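PDB 7OSK: arabinogalactan endo-1,4-beta-galactosidase from Ignisphaera aggregans, which probably cleaves internal beta-1,4-galactosidic linkages of arabinogalactan, as an archaeal glycoside hydrolase of family 53 whose catalytic domain is modelled here with a bound calcium ion. Local coordinates for residues A[53-58]-A[92-97]. Numbering follows the deposited sequence.
Sequences GVDASE and RLRVWN
The guanidinium of Arg94 lies with Ser57 CB over one face, offset toward the rim, and meets a carboxylate and a water at its edge. Further back along the same side chain, Arg94 CD lies over one face of the Trp96 ring, also toward the rim. Arg94 grips Glu58 OE2 end-on, with NH1 and NH2 both reaching that one oxygen, NH2 at 2.7 Å; NH2 uses the anti lone pair, while NH1 comes nearly along the C-O axis. The bend of Glu58 at chi2 (78°) folds its carboxylate back to this edge. The water, in the guanidinium plane, accepts from Arg94 NH1 and donates to Asp55 OD2, linking two salt bridges.

Arg92, extended from CG to NE, runs past Asp55 OD2, its guanidinium turned out of line with the chain so that NH1 meets the oxygen at 2.8 Å. The hydrogen bond is weak, with carboxylate and guanidinium planes 59° apart, but a salt bridge all the same. Arg92 NH1 also forms a salt bridge with Glu292, and Gln187 takes Arg92 NH2, so several strands share this cation. Asp55 OD1 accepts from Ser57 N (3.1 Å), met from above the carboxylate plane in an Asx turn, and makes only a long ion pair with Arg94 NH1. Ser57 OG receives Arg94 N nearly straight (165°), a side-chain hydroxyl taking a backbone N-H just beyond strand 51-55.

Behind these polar groups, Leu93 CD2 packs against Ala56 O at 3.5 Å, where Phe120 of helix 114-126 touches both residues. The backbones pair in parallel: Arg92 N donates to Val54 O, and Ala56 N to Arg92 O. Asp55, Glu58, Arg92 and Arg94 thus form a buried salt-bridge network joining the C-terminal ends of the first two strands of a (beta/alpha)8 TIM barrel, the end where enzymes of this fold carry their active sites.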
loop_
_atom_site.group_PDB
_atom_site.type_symbol
_atom_site.label_atom_id
_atom_site.label_comp_id
_atom_site.label_asym_id
_atom_site.label_seq_id
_atom_site.Cartn_x
_atom_site.Cartn_y
_atom_site.Cartn_z
ATOM N N GLY A 53 1.569 -7.193 6.691
ATOM C CA GLY A 53 2.332 -5.971 6.507
ATOM C C GLY A 53 1.563 -4.706 6.822
ATOM O O GLY A 53 0.367 -4.744 7.114
ATOM N N VAL A 54 2.275 -3.584 6.781
ATOM C CA VAL A 54 1.678 -2.262 6.911
ATOM C C VAL A 54 2.341 -1.320 5.917
ATOM O O VAL A 54 3.478 -1.554 5.502
ATOM C CB VAL A 54 1.834 -1.687 8.337
ATOM C CG1 VAL A 54 1.078 -2.533 9.348
ATOM C CG2 VAL A 54 3.307 -1.579 8.715
ATOM N N ASP A 55 1.632 -0.262 5.535
ATOM C CA ASP A 55 2.212 0.783 4.699
ATOM C C ASP A 55 2.725 1.910 5.588
ATOM O O ASP A 55 1.939 2.628 6.206
ATOM C CB ASP A 55 1.189 1.315 3.695
ATOM C CG ASP A 55 1.816 2.222 2.650
ATOM O OD1 ASP A 55 2.228 3.347 3.004
ATOM O OD2 ASP A 55 1.892 1.819 1.471
ATOM N N ALA A 56 4.046 2.056 5.650
ATOM C CA ALA A 56 4.680 3.052 6.508
ATOM C C ALA A 56 5.329 4.155 5.680
ATOM O O ALA A 56 6.397 4.656 6.028
ATOM C CB ALA A 56 5.715 2.386 7.406
ATOM N N SER A 57 4.673 4.537 4.589
ATOM C CA SER A 57 5.229 5.515 3.660
ATOM C C SER A 57 5.416 6.892 4.296
ATOM O O SER A 57 6.312 7.642 3.913
ATOM C CB SER A 57 4.331 5.638 2.427
ATOM O OG SER A 57 4.115 4.374 1.826
ATOM N N GLU A 58 4.574 7.219 5.272
ATOM C CA GLU A 58 4.599 8.542 5.887
ATOM C C GLU A 58 5.570 8.602 7.064
ATOM O O GLU A 58 5.965 9.685 7.497
ATOM C CB GLU A 58 3.198 8.945 6.360
ATOM C CG GLU A 58 2.107 8.818 5.306
ATOM C CD GLU A 58 1.636 7.390 5.096
ATOM O OE1 GLU A 58 1.647 6.601 6.065
ATOM O OE2 GLU A 58 1.257 7.055 3.955
ATOM N N ARG A 92 5.373 -1.899 3.245
ATOM C CA ARG A 92 4.997 -1.374 1.937
ATOM C C ARG A 92 5.279 0.121 1.875
ATOM O O ARG A 92 4.888 0.871 2.766
ATOM C CB ARG A 92 3.521 -1.652 1.648
ATOM C CG ARG A 92 3.033 -1.148 0.299
ATOM C CD ARG A 92 1.596 -1.580 0.049
ATOM N NE ARG A 92 1.090 -1.129 -1.250
ATOM C CZ ARG A 92 0.373 -0.024 -1.443
ATOM N NH1 ARG A 92 0.062 0.769 -0.426
ATOM N NH2 ARG A 92 -0.038 0.290 -2.662
ATOM N N LEU A 93 5.971 0.542 0.820
ATOM C CA LEU A 93 6.339 1.944 0.645
ATOM C C LEU A 93 6.033 2.415 -0.768
ATOM O O LEU A 93 6.402 1.759 -1.741
ATOM C CB LEU A 93 7.828 2.151 0.941
ATOM C CG LEU A 93 8.317 1.837 2.356
ATOM C CD1 LEU A 93 9.832 1.870 2.400
ATOM C CD2 LEU A 93 7.727 2.813 3.363
ATOM N N ARG A 94 5.355 3.554 -0.876
ATOM C CA ARG A 94 5.130 4.182 -2.171
ATOM C C ARG A 94 6.323 5.063 -2.516
ATOM O O ARG A 94 7.017 5.550 -1.625
ATOM C CB ARG A 94 3.839 5.006 -2.171
ATOM C CG ARG A 94 3.801 6.120 -1.142
ATOM C CD ARG A 94 2.554 6.977 -1.296
ATOM N NE ARG A 94 2.429 7.960 -0.221
ATOM C CZ ARG A 94 1.874 7.716 0.964
ATOM N NH1 ARG A 94 1.386 6.514 1.244
ATOM N NH2 ARG A 94 1.810 8.677 1.874
ATOM N N VAL A 95 6.558 5.256 -3.811
ATOM C CA VAL A 95 7.664 6.084 -4.279
ATOM C C VAL A 95 7.198 7.016 -5.393
ATOM O O VAL A 95 6.769 6.566 -6.458
ATOM C CB VAL A 95 8.846 5.219 -4.790
ATOM C CG1 VAL A 95 9.946 6.096 -5.380
ATOM C CG2 VAL A 95 9.405 4.359 -3.668
ATOM N N TRP A 96 7.283 8.316 -5.131
ATOM C CA TRP A 96 6.999 9.336 -6.133
ATOM C C TRP A 96 8.309 9.783 -6.766
ATOM O O TRP A 96 9.344 9.828 -6.100
ATOM C CB TRP A 96 6.265 10.524 -5.509
ATOM C CG TRP A 96 4.885 10.189 -5.017
ATOM C CD1 TRP A 96 3.968 9.386 -5.632
ATOM C CD2 TRP A 96 4.271 10.642 -3.806
ATOM N NE1 TRP A 96 2.821 9.314 -4.879
ATOM C CE2 TRP A 96 2.982 10.078 -3.754
ATOM C CE3 TRP A 96 4.686 11.470 -2.760
ATOM C CZ2 TRP A 96 2.106 10.314 -2.698
ATOM C CZ3 TRP A 96 3.811 11.705 -1.711
ATOM C CH2 TRP A 96 2.538 11.127 -1.688
ATOM N N ASN A 97 8.267 10.106 -8.055
ATOM C CA ASN A 97 9.475 10.446 -8.793
ATOM C C ASN A 97 10.101 11.744 -8.300
ATOM O O ASN A 97 11.291 11.787 -7.984
ATOM C CB ASN A 97 9.170 10.550 -10.288
ATOM C CG ASN A 97 8.732 9.226 -10.887
ATOM O OD1 ASN A 97 8.110 8.401 -10.218
ATOM N ND2 ASN A 97 9.062 9.015 -12.154
HETATM O O HOH W 1 1.133 4.094 -0.334
#